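Local coordinates for protein Bd3459 (Bdellovibrio bacteriovorus, PDB 5CEC) that acts as a predatory endopeptidase, probably on peptidoglycan, related to the S13 D-Ala-D-Ala carboxypeptidases, and is bound here by the ankyrin-repeat immunity protein Bd3460, at residues A[189-194]-A[203-208]; A[80-85]-A[318-323]; A[162-165]-A[169-172]; A[123-128]-A[180-185]. The protein carries 1 engineered substitution. All coordinates share one frame; numbering follows the deposited sequence.

Of the four, contact 2 closes the widest loop, and within that loop contact 4 opens first, encloses contact 3, and closes just before contact 1 begins. Contacts 1 and 4 are neighbours, their centres about 11 Å apart, on helices 118-130, 167-182 and 188-200, and they touch where segment 203-208 passes helix 118-130. Contact 3 shares helix 167-182 with contact 4, at the other end of that helix, with centres about 22 Å apart. Contact 2, whose centre is about 33 Å from those of contacts 1 and 4, joins helices 72-84 and 307-322. Contacts 1, 3 and 4 all lie in the stretch of chain between these helices, consistent with an inserted region as in S13 peptidases.

Contact 1: A[189-194]-A[203-208]; sequences GYYTIL and VQMSNR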
loop_
_atom_site.group_PDB
_atom_site.type_symbol
_atom_site.label_atom_id
_atom_site.label_comp_id
_atom_site.label_asym_id
_atom_site.label_seq_id
_atom_site.Cartn_x
_atom_site.Cartn_y
_atom_site.Cartn_z
ATOM N N GLY A 189 -20.854 10.704 6.266
ATOM C CA GLY A 189 -20.070 10.550 5.048
ATOM C C GLY A 189 -19.311 9.233 5.047
ATOM O O GLY A 189 -19.431 8.435 4.100
ATOM N N TYR A 190 -18.567 8.965 6.117
ATOM C CA TYR A 190 -17.818 7.702 6.176
ATOM C C TYR A 190 -18.765 6.509 6.230
ATOM O O TYR A 190 -18.472 5.465 5.637
ATOM C CB TYR A 190 -16.879 7.640 7.362
ATOM C CG TYR A 190 -15.633 8.423 7.197
ATOM C CD1 TYR A 190 -14.550 7.912 6.499
ATOM C CD2 TYR A 190 -15.516 9.699 7.739
ATOM C CE1 TYR A 190 -13.388 8.637 6.362
ATOM C CE2 TYR A 190 -14.352 10.443 7.592
ATOM C CZ TYR A 190 -13.297 9.906 6.902
ATOM O OH TYR A 190 -12.127 10.600 6.759
ATOM N N TYR A 191 -19.894 6.631 6.938
ATOM C CA TYR A 191 -20.826 5.508 7.008
ATOM C C TYR A 191 -21.432 5.209 5.637
ATOM O O TYR A 191 -21.506 4.052 5.267
ATOM C CB TYR A 191 -21.928 5.750 8.042
ATOM C CG TYR A 191 -22.788 4.530 8.244
ATOM C CD1 TYR A 191 -22.403 3.501 9.093
ATOM C CD2 TYR A 191 -24.009 4.406 7.587
ATOM C CE1 TYR A 191 -23.180 2.380 9.272
ATOM C CE2 TYR A 191 -24.799 3.292 7.759
ATOM C CZ TYR A 191 -24.383 2.272 8.607
ATOM O OH TYR A 191 -25.159 1.151 8.796
ATOM N N THR A 192 -21.866 6.234 4.880
ATOM C CA THR A 192 -22.502 5.944 3.581
ATOM C C THR A 192 -21.489 5.374 2.554
ATOM O O THR A 192 -21.827 4.473 1.803
ATOM C CB THR A 192 -23.332 7.115 3.022
ATOM O OG1 THR A 192 -22.466 8.169 2.678
ATOM C CG2 THR A 192 -24.371 7.586 4.061
ATOM N N ILE A 193 -20.231 5.816 2.609
ATOM C CA ILE A 193 -19.183 5.242 1.748
ATOM C C ILE A 193 -19.060 3.756 2.057
ATOM O O ILE A 193 -19.058 2.928 1.142
ATOM C CB ILE A 193 -17.837 5.974 1.922
ATOM C CG1 ILE A 193 -17.911 7.411 1.369
ATOM C CG2 ILE A 193 -16.682 5.190 1.273
ATOM C CD1 ILE A 193 -16.773 8.294 1.831
ATOM N N LEU A 194 -19.029 3.417 3.347
ATOM C CA LEU A 194 -18.891 2.007 3.727
ATOM C C LEU A 194 -20.133 1.205 3.315
ATOM O O LEU A 194 -20.014 0.094 2.803
ATOM C CB LEU A 194 -18.694 1.875 5.228
ATOM C CG LEU A 194 -18.567 0.443 5.749
ATOM C CD1 LEU A 194 -17.323 -0.218 5.168
ATOM C CD2 LEU A 194 -18.584 0.450 7.269
ATOM N N VAL A 203 -23.658 -7.334 1.454
ATOM C CA VAL A 203 -23.873 -7.173 2.881
ATOM C C VAL A 203 -24.856 -6.028 3.139
ATOM O O VAL A 203 -24.684 -4.918 2.621
ATOM C CB VAL A 203 -22.543 -6.877 3.609
ATOM C CG1 VAL A 203 -22.767 -6.558 5.097
ATOM C CG2 VAL A 203 -21.573 -8.041 3.457
ATOM N N GLN A 204 -25.853 -6.313 3.980
ATOM C CA GLN A 204 -26.866 -5.360 4.394
ATOM C C GLN A 204 -26.425 -4.589 5.625
ATOM O O GLN A 204 -25.821 -5.157 6.537
ATOM C CB GLN A 204 -28.158 -6.121 4.690
ATOM C CG GLN A 204 -29.330 -5.319 5.199
ATOM C CD GLN A 204 -30.414 -6.232 5.735
ATOM O OE1 GLN A 204 -30.901 -7.111 5.019
ATOM N NE2 GLN A 204 -30.769 -6.054 7.008
ATOM N N MET A 205 -26.700 -3.293 5.633
ATOM C CA MET A 205 -26.411 -2.413 6.760
ATOM C C MET A 205 -27.607 -1.511 7.035
ATOM O O MET A 205 -28.385 -1.193 6.122
ATOM C CB MET A 205 -25.129 -1.613 6.518
ATOM C CG MET A 205 -23.886 -2.485 6.427
ATOM S SD MET A 205 -22.369 -1.547 6.263
ATOM C CE MET A 205 -22.222 -0.822 7.883
ATOM N N SER A 206 -27.701 -1.066 8.283
ATOM C CA SER A 206 -28.780 -0.201 8.718
ATOM C C SER A 206 -28.672 1.187 8.059
ATOM O O SER A 206 -27.587 1.644 7.734
ATOM C CB SER A 206 -28.794 -0.111 10.243
ATOM O OG SER A 206 -27.740 0.658 10.735
ATOM N N ASN A 207 -29.813 1.827 7.830
ATOM C CA ASN A 207 -29.806 3.168 7.268
ATOM C C ASN A 207 -29.404 4.256 8.280
ATOM O O ASN A 207 -28.835 5.266 7.885
ATOM C CB ASN A 207 -31.165 3.486 6.616
ATOM C CG ASN A 207 -31.502 2.537 5.462
ATOM O OD1 ASN A 207 -30.662 2.274 4.593
ATOM N ND2 ASN A 207 -32.736 2.015 5.451
ATOM N N ARG A 208 -29.708 4.059 9.565
ATOM C CA ARG A 208 -29.575 5.102 10.600
ATOM C C ARG A 208 -28.971 4.510 11.856
ATOM O O ARG A 208 -29.617 4.437 12.889
ATOM C CB ARG A 208 -30.962 5.665 10.973
ATOM C CG ARG A 208 -31.698 6.418 9.892
ATOM C CD ARG A 208 -31.601 7.931 10.083
ATOM N NE ARG A 208 -32.250 8.642 8.984
ATOM C CZ ARG A 208 -31.754 8.767 7.750
ATOM N NH1 ARG A 208 -30.580 8.236 7.410
ATOM N NH2 ARG A 208 -32.448 9.436 6.833
#
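L194 and M205 mark the closest backbone approach, CA to CA 9.2 Å, between a turn of helix 188-200 and the irregular chain 203-208 that follows it, extended as far as S206. This connection runs back antiparallel to the helix and leads to strand 212-218, an outer strand of the mixed sheet. Y191 and M205 carry most of the contact. Pointing its ring away from its own backbone N (chi1 -173°), Y191 reaches out from the helix and its hydroxyl donates to S206 O at 2.7 Å. The acceptor lies at the ring edge, near the ring plane, and the bond meets the carbonyl at a C=O...donor angle of 129°. S206 N bonds in turn to S126 OG on helix 118-130, so both backbone groups of this residue are paired with side chains. M205 runs past the tyrosine in the opposite direction. Its chain bends at the last torsion (chi3 71°), which brings the terminal methyl against both the ring and the leucine: M205 CE is 3.6 Å from Y191 CE1, in an oblique approach. L194 crosses the methionine at about a right angle, its CD2 resting 3.9 Å from M205 CE.

Contact 2: A[80-85]-A[318-323]; sequences AVDRLG and DKSLSA
S320 OG donates a hydrogen bond of 2.7 Å to D82 OD1, which accepts through its syn lone pair, on the side of the other carboxylate oxygen. The same hydroxyl is also paired with S316 O, one turn back on its own helix. The second oxygen, D82 OD2, is gripped by two further groups, a salt bridge from K276 and a hydrogen bond with the hydroxyl of Y272, so both ends of the carboxylate are engaged and its rotation is restrained. The S320-D82 bond spans two helices, 72-84 and 307-322, whose short segments approach to 10.0 Å between axes and run in broadly the same direction, 43° apart. These belong to the helical part of a penicillin-binding-protein-like fold. An SxxK-type sequence, S70 to K73, consistent with the nucleophile motif of this family, lies where helix 72-84 begins, while helix 307-322 begins at C307, disulfide-bonded to C45. Beside the polar bond the packing is apolar. V81 CG1 points across the gap and touches S320 CB at 3.8 Å. The same methyl lies more loosely against L321 CD2, 4.3 Å away, and L244 of helix 240-250 also packs on V81. Within 318-323, D318 O accepts twice: S322 N at 2.8 Å and S322 OG at 2.7 Å reach it from opposite faces of the carbonyl plane. With a lysine, a tyrosine and a serine all turned toward it, the D82 carboxylate is probably ionised, and it ties three helices together through one side chain.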
loop_
_atom_site.group_PDB
_atom_site.type_symbol
_atom_site.label_atom_id
_atom_site.label_comp_id
_atom_site.label_asym_id
_atom_site.label_seq_id
_atom_site.Cartn_x
_atom_site.Cartn_y
_atom_site.Cartn_z
ATOM N N ALA A 80 1.332 -15.649 8.539
ATOM C CA ALA A 80 -0.072 -15.703 8.917
ATOM C C ALA A 80 -0.820 -16.823 8.145
ATOM O O ALA A 80 -1.676 -17.509 8.712
ATOM C CB ALA A 80 -0.720 -14.344 8.726
ATOM N N VAL A 81 -0.581 -16.924 6.834
ATOM C CA VAL A 81 -1.233 -17.972 6.030
ATOM C C VAL A 81 -0.893 -19.352 6.574
ATOM O O VAL A 81 -1.753 -20.209 6.695
ATOM C CB VAL A 81 -0.880 -17.837 4.534
ATOM C CG1 VAL A 81 -1.240 -19.085 3.716
ATOM C CG2 VAL A 81 -1.532 -16.596 3.960
ATOM N N ASP A 82 0.369 -19.555 6.915
ATOM C CA ASP A 82 0.818 -20.860 7.467
ATOM C C ASP A 82 0.253 -21.114 8.872
ATOM O O ASP A 82 -0.156 -22.232 9.183
ATOM C CB ASP A 82 2.351 -20.941 7.481
ATOM C CG ASP A 82 2.931 -21.448 6.184
ATOM O OD1 ASP A 82 2.160 -21.818 5.242
ATOM O OD2 ASP A 82 4.175 -21.502 6.127
ATOM N N ARG A 83 0.247 -20.108 9.735
ATOM C CA ARG A 83 -0.178 -20.314 11.114
ATOM C C ARG A 83 -1.702 -20.381 11.255
ATOM O O ARG A 83 -2.210 -21.116 12.107
ATOM C CB ARG A 83 0.326 -19.189 12.002
ATOM C CG ARG A 83 1.723 -19.376 12.497
ATOM C CD ARG A 83 1.739 -20.346 13.693
ATOM N NE ARG A 83 1.032 -19.778 14.852
ATOM C CZ ARG A 83 1.512 -18.855 15.687
ATOM N NH1 ARG A 83 2.767 -18.422 15.593
ATOM N NH2 ARG A 83 0.734 -18.370 16.652
ATOM N N LEU A 84 -2.419 -19.593 10.465
ATOM C CA LEU A 84 -3.877 -19.463 10.606
ATOM C C LEU A 84 -4.704 -20.077 9.504
ATOM O O LEU A 84 -5.823 -20.550 9.755
ATOM C CB LEU A 84 -4.246 -17.995 10.742
ATOM C CG LEU A 84 -3.574 -17.232 11.889
ATOM C CD1 LEU A 84 -3.914 -15.761 11.762
ATOM C CD2 LEU A 84 -3.975 -17.782 13.243
ATOM N N GLY A 85 -4.180 -20.039 8.288
ATOM C CA GLY A 85 -4.902 -20.452 7.093
ATOM C C GLY A 85 -5.591 -19.253 6.440
ATOM O O GLY A 85 -6.094 -18.365 7.120
ATOM N N ASP A 318 2.901 -19.086 -2.349
ATOM C CA ASP A 318 2.145 -19.618 -3.472
ATOM C C ASP A 318 1.710 -21.067 -3.184
ATOM O O ASP A 318 0.552 -21.446 -3.438
ATOM C CB ASP A 318 2.963 -19.521 -4.758
ATOM C CG ASP A 318 2.145 -19.207 -5.997
ATOM O OD1 ASP A 318 0.913 -19.014 -5.924
ATOM O OD2 ASP A 318 2.779 -19.152 -7.076
ATOM N N LYS A 319 2.615 -21.862 -2.630
ATOM C CA LYS A 319 2.337 -23.279 -2.363
ATOM C C LYS A 319 1.217 -23.398 -1.337
ATOM O O LYS A 319 0.256 -24.152 -1.546
ATOM C CB LYS A 319 3.576 -24.001 -1.846
ATOM C CG LYS A 319 3.335 -25.492 -1.593
ATOM C CD LYS A 319 4.614 -26.136 -1.128
ATOM C CE LYS A 319 4.403 -27.595 -0.806
ATOM N NZ LYS A 319 5.646 -28.232 -0.287
ATOM N N SER A 320 1.306 -22.622 -0.253
ATOM C CA SER A 320 0.299 -22.685 0.802
ATOM C C SER A 320 -1.070 -22.190 0.304
ATOM O O SER A 320 -2.113 -22.785 0.622
ATOM C CB SER A 320 0.760 -21.896 2.024
ATOM O OG SER A 320 1.925 -22.496 2.614
ATOM N N LEU A 321 -1.084 -21.110 -0.478
ATOM C CA LEU A 321 -2.335 -20.634 -1.066
ATOM C C LEU A 321 -2.934 -21.628 -2.055
ATOM O O LEU A 321 -4.147 -21.840 -2.047
ATOM C CB LEU A 321 -2.123 -19.290 -1.755
ATOM C CG LEU A 321 -1.810 -18.134 -0.801
ATOM C CD1 LEU A 321 -1.330 -16.941 -1.619
ATOM C CD2 LEU A 321 -3.020 -17.764 0.060
ATOM N N SER A 322 -2.093 -22.214 -2.907
ATOM C CA SER A 322 -2.584 -23.149 -3.943
ATOM C C SER A 322 -3.264 -24.370 -3.347
ATOM O O SER A 322 -4.215 -24.897 -3.925
ATOM C CB SER A 322 -1.438 -23.596 -4.846
ATOM O OG SER A 322 -0.893 -22.476 -5.513
ATOM N N ALA A 323 -2.814 -24.781 -2.174
ATOM C CA ALA A 323 -3.426 -25.915 -1.472
ATOM C C ALA A 323 -4.908 -25.676 -1.120
ATOM O O ALA A 323 -5.657 -26.639 -0.924
ATOM C CB ALA A 323 -2.653 -26.228 -0.212
#

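Contact 3: A[162-165]-A[169-172]; sequences PKYD and QQAS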
loop_
_atom_site.group_PDB
_atom_site.type_symbol
_atom_site.label_atom_id
_atom_site.label_comp_id
_atom_site.label_asym_id
_atom_site.label_seq_id
_atom_site.Cartn_x
_atom_site.Cartn_y
_atom_site.Cartn_z
ATOM N N PRO A 162 1.203 1.801 17.142
ATOM C CA PRO A 162 1.377 1.848 18.576
ATOM C C PRO A 162 1.671 0.471 19.132
ATOM O O PRO A 162 1.000 -0.500 18.795
ATOM C CB PRO A 162 0.056 2.407 19.081
ATOM C CG PRO A 162 -0.502 3.151 17.941
ATOM C CD PRO A 162 -0.068 2.415 16.723
ATOM N N LYS A 163 2.707 0.387 19.946
ATOM C CA LYS A 163 3.118 -0.847 20.588
ATOM C C LYS A 163 2.907 -0.645 22.097
ATOM O O LYS A 163 3.632 0.113 22.740
ATOM C CB LYS A 163 4.570 -1.162 20.232
ATOM C CG LYS A 163 5.048 -2.511 20.750
ATOM C CD LYS A 163 6.346 -2.947 20.076
ATOM C CE LYS A 163 6.892 -4.245 20.655
ATOM N NZ LYS A 163 5.836 -5.293 20.835
ATOM N N TYR A 164 1.891 -1.304 22.645
ATOM C CA TYR A 164 1.519 -1.136 24.051
ATOM C C TYR A 164 2.334 -2.094 24.911
ATOM O O TYR A 164 2.222 -3.321 24.808
ATOM C CB TYR A 164 0.036 -1.394 24.246
ATOM C CG TYR A 164 -0.827 -0.494 23.376
ATOM C CD1 TYR A 164 -0.826 0.889 23.531
ATOM C CD2 TYR A 164 -1.640 -1.027 22.396
ATOM C CE1 TYR A 164 -1.605 1.715 22.721
ATOM C CE2 TYR A 164 -2.415 -0.222 21.585
ATOM C CZ TYR A 164 -2.411 1.146 21.748
ATOM O OH TYR A 164 -3.201 1.957 20.955
ATOM N N ASP A 165 3.116 -1.517 25.792
ATOM C CA ASP A 165 4.038 -2.299 26.607
ATOM C C ASP A 165 3.381 -2.803 27.900
ATOM O O ASP A 165 3.938 -3.663 28.572
ATOM C CB ASP A 165 5.315 -1.499 26.885
ATOM C CG ASP A 165 5.953 -0.917 25.602
ATOM O OD1 ASP A 165 6.428 -1.666 24.720
ATOM O OD2 ASP A 165 5.990 0.317 25.470
ATOM N N GLN A 169 -2.072 0.213 29.542
ATOM C CA GLN A 169 -1.938 1.257 28.553
ATOM C C GLN A 169 -2.877 0.981 27.391
ATOM O O GLN A 169 -3.630 1.860 27.007
ATOM C CB GLN A 169 -0.508 1.340 28.044
ATOM C CG GLN A 169 -0.243 2.472 27.073
ATOM C CD GLN A 169 1.218 2.490 26.631
ATOM O OE1 GLN A 169 1.871 1.437 26.522
ATOM N NE2 GLN A 169 1.759 3.689 26.422
ATOM N N GLN A 170 -2.847 -0.239 26.858
ATOM C CA GLN A 170 -3.719 -0.619 25.740
ATOM C C GLN A 170 -5.168 -0.352 26.107
ATOM O O GLN A 170 -5.913 0.248 25.319
ATOM C CB GLN A 170 -3.545 -2.083 25.381
ATOM C CG GLN A 170 -4.456 -2.564 24.258
ATOM C CD GLN A 170 -4.282 -4.042 24.039
ATOM O OE1 GLN A 170 -3.171 -4.483 23.724
ATOM N NE2 GLN A 170 -5.334 -4.822 24.263
ATOM N N ALA A 171 -5.574 -0.841 27.289
ATOM C CA ALA A 171 -6.975 -0.752 27.728
ATOM C C ALA A 171 -7.434 0.684 27.923
ATOM O O ALA A 171 -8.571 1.006 27.581
ATOM C CB ALA A 171 -7.197 -1.541 29.021
ATOM N N SER A 172 -6.547 1.548 28.420
ATOM C CA SER A 172 -6.884 2.966 28.614
ATOM C C SER A 172 -7.255 3.584 27.277
ATOM O O SER A 172 -8.245 4.310 27.146
ATOM C CB SER A 172 -5.681 3.724 29.219
ATOM O OG SER A 172 -5.907 5.127 29.268
#
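Q170 CA lies over one face of the Y164 ring, 3.9 Å from the ring centroid and 18° off the normal, a CH-pi contact offset toward the rim. Q170 CB and CG continue the cover along one side, CB lying 3.7 Å from Y164 CD2. Q169 CG comes in obliquely instead, 3.9 Å from Y164 CD1. Neither glutamine amide stacks on the ring; that of Q170 stands 63° from its plane and bonds through NE2 to E143 O. The tyrosine thus lies across the first turn of helix 167-182, into which the chain 162-165 leads. Q169 holds the segment by a second contact. Its side chain leaves the helix on the side away from the backbone N (chi1 -176°) and stays extended, which lets OE1 reach back to accept D165 N at 3.3 Å, nearly in line with the amide C=O bond. Q169 N bonds to T166 OG1, the N-cap pattern at the start of helix 167-182. The chemistry is thus mixed: a long N-H...O bond from D165, and a ring laid on the CA, CB and CG of Q170, hold D165 and Y164 against the first helical turn.

Contact 4: A[123-128]-A[180-185]; sequences FLISEL and SSFATA
I125 lies over one face of the F182 ring, its CD1 4.0 Å from the ring centroid and only 11° off the normal, a CH-pi contact close to the ring centre. The side chains slide past each other in opposite directions, and I125 CG1 follows the same face out to F182 CZ at 3.7 Å. Beyond the ring, I125 CD1 also comes to 3.4 Å from F182 O, so this one methyl spans the aromatic face and the carbonyl of the same residue. F182 swings its CG opposite the backbone N (chi1 -175°), which throws the phenyl out from the end of its helix toward helix 118-130. The L124 side chain crosses that of F182 at about a right angle, its CD2 coming obliquely to CZ at 3.9 Å. The two consecutive helix residues therefore hold the ring from different directions. Helix 118-130 is the connection of a beta-alpha-beta crossover between the neighbouring parallel strands 104-109 and 135-141, and L124 also packs on L94 and L235 of the mixed sheet, which places F182 beside the helix-sheet interface. One turn further along helix 118-130, L128 packs on L94 as well, while E127 OE1 takes a salt bridge from R130. On the partner segment, helix 167-182 closes with a wider pi-type turn at 180-182, and A183 is the first residue to leave the helical conformation.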
loop_
_atom_site.group_PDB
_atom_site.type_symbol
_atom_site.label_atom_id
_atom_site.label_comp_id
_atom_site.label_asym_id
_atom_site.label_seq_id
_atom_site.Cartn_x
_atom_site.Cartn_y
_atom_site.Cartn_z
ATOM N N PHE A 123 -20.122 -1.538 11.249
ATOM C CA PHE A 123 -20.843 -2.789 10.985
ATOM C C PHE A 123 -21.396 -3.386 12.266
ATOM O O PHE A 123 -22.555 -3.814 12.305
ATOM C CB PHE A 123 -19.953 -3.781 10.258
ATOM C CG PHE A 123 -20.654 -5.063 9.894
ATOM C CD1 PHE A 123 -21.652 -5.096 8.910
ATOM C CD2 PHE A 123 -20.369 -6.226 10.565
ATOM C CE1 PHE A 123 -22.318 -6.271 8.606
ATOM C CE2 PHE A 123 -21.038 -7.407 10.257
ATOM C CZ PHE A 123 -22.016 -7.425 9.287
ATOM N N LEU A 124 -20.595 -3.400 13.317
ATOM C CA LEU A 124 -21.082 -3.926 14.584
ATOM C C LEU A 124 -22.294 -3.135 15.094
ATOM O O LEU A 124 -23.259 -3.725 15.590
ATOM C CB LEU A 124 -19.979 -3.964 15.642
ATOM C CG LEU A 124 -20.384 -4.363 17.065
ATOM C CD1 LEU A 124 -21.134 -5.688 17.052
ATOM C CD2 LEU A 124 -19.199 -4.406 17.986
ATOM N N ILE A 125 -22.217 -1.810 14.995
ATOM C CA ILE A 125 -23.328 -0.975 15.448
ATOM C C ILE A 125 -24.578 -1.223 14.619
ATOM O O ILE A 125 -25.691 -1.334 15.183
ATOM C CB ILE A 125 -22.930 0.505 15.524
ATOM C CG1 ILE A 125 -21.882 0.703 16.613
ATOM C CG2 ILE A 125 -24.137 1.391 15.803
ATOM C CD1 ILE A 125 -21.091 1.972 16.500
ATOM N N SER A 126 -24.411 -1.293 13.305
ATOM C CA SER A 126 -25.521 -1.687 12.423
ATOM C C SER A 126 -26.138 -3.037 12.873
ATOM O O SER A 126 -27.363 -3.183 12.968
ATOM C CB SER A 126 -25.029 -1.799 10.980
ATOM O OG SER A 126 -26.015 -2.360 10.154
ATOM N N GLU A 127 -25.285 -3.997 13.181
ATOM C CA GLU A 127 -25.753 -5.305 13.635
ATOM C C GLU A 127 -26.451 -5.246 14.978
ATOM O O GLU A 127 -27.472 -5.910 15.152
ATOM C CB GLU A 127 -24.584 -6.288 13.709
ATOM C CG GLU A 127 -24.177 -6.787 12.327
ATOM C CD GLU A 127 -25.294 -7.588 11.704
ATOM O OE1 GLU A 127 -25.462 -8.741 12.123
ATOM O OE2 GLU A 127 -26.091 -7.044 10.893
ATOM N N LEU A 128 -25.903 -4.496 15.935
ATOM C CA LEU A 128 -26.583 -4.323 17.221
ATOM C C LEU A 128 -27.977 -3.763 16.980
ATOM O O LEU A 128 -28.966 -4.291 17.520
ATOM C CB LEU A 128 -25.768 -3.432 18.172
ATOM C CG LEU A 128 -24.451 -4.059 18.664
ATOM C CD1 LEU A 128 -23.597 -2.998 19.337
ATOM C CD2 LEU A 128 -24.654 -5.221 19.598
ATOM N N SER A 180 -15.092 7.858 22.768
ATOM C CA SER A 180 -15.119 9.051 21.921
ATOM C C SER A 180 -15.504 8.770 20.481
ATOM O O SER A 180 -15.895 9.681 19.773
ATOM C CB SER A 180 -13.776 9.768 21.993
ATOM O OG SER A 180 -13.578 10.270 23.303
ATOM N N SER A 181 -15.412 7.503 20.056
ATOM C CA SER A 181 -15.692 7.136 18.675
ATOM C C SER A 181 -16.776 6.078 18.534
ATOM O O SER A 181 -17.739 6.281 17.808
ATOM C CB SER A 181 -14.406 6.658 17.984
ATOM O OG SER A 181 -13.475 7.719 17.904
ATOM N N PHE A 182 -16.648 4.955 19.230
ATOM C CA PHE A 182 -17.637 3.892 19.069
ATOM C C PHE A 182 -19.015 4.345 19.556
ATOM O O PHE A 182 -20.042 3.998 18.960
ATOM C CB PHE A 182 -17.173 2.639 19.837
ATOM C CG PHE A 182 -18.054 1.451 19.643
ATOM C CD1 PHE A 182 -19.150 1.247 20.468
ATOM C CD2 PHE A 182 -17.822 0.562 18.599
ATOM C CE1 PHE A 182 -19.951 0.143 20.296
ATOM C CE2 PHE A 182 -18.640 -0.526 18.404
ATOM C CZ PHE A 182 -19.706 -0.719 19.248
ATOM N N ALA A 183 -19.021 5.123 20.641
ATOM C CA ALA A 183 -20.253 5.477 21.338
ATOM C C ALA A 183 -20.811 6.847 20.948
ATOM O O ALA A 183 -21.800 7.287 21.537
ATOM C CB ALA A 183 -20.011 5.439 22.849
ATOM N N THR A 184 -20.241 7.504 19.939
ATOM C CA THR A 184 -20.670 8.846 19.552
ATOM C C THR A 184 -21.200 8.863 18.123
ATOM O O THR A 184 -21.014 7.929 17.352
ATOM C CB THR A 184 -19.522 9.858 19.717
ATOM O OG1 THR A 184 -18.478 9.547 18.790
ATOM C CG2 THR A 184 -18.959 9.823 21.139
ATOM N N ALA A 185 -21.837 9.962 17.765
ATOM C CA ALA A 185 -22.548 10.083 16.508
ATOM C C ALA A 185 -21.711 9.590 15.330
ATOM O O ALA A 185 -20.572 10.008 15.133
ATOM C CB ALA A 185 -22.980 11.519 16.275
#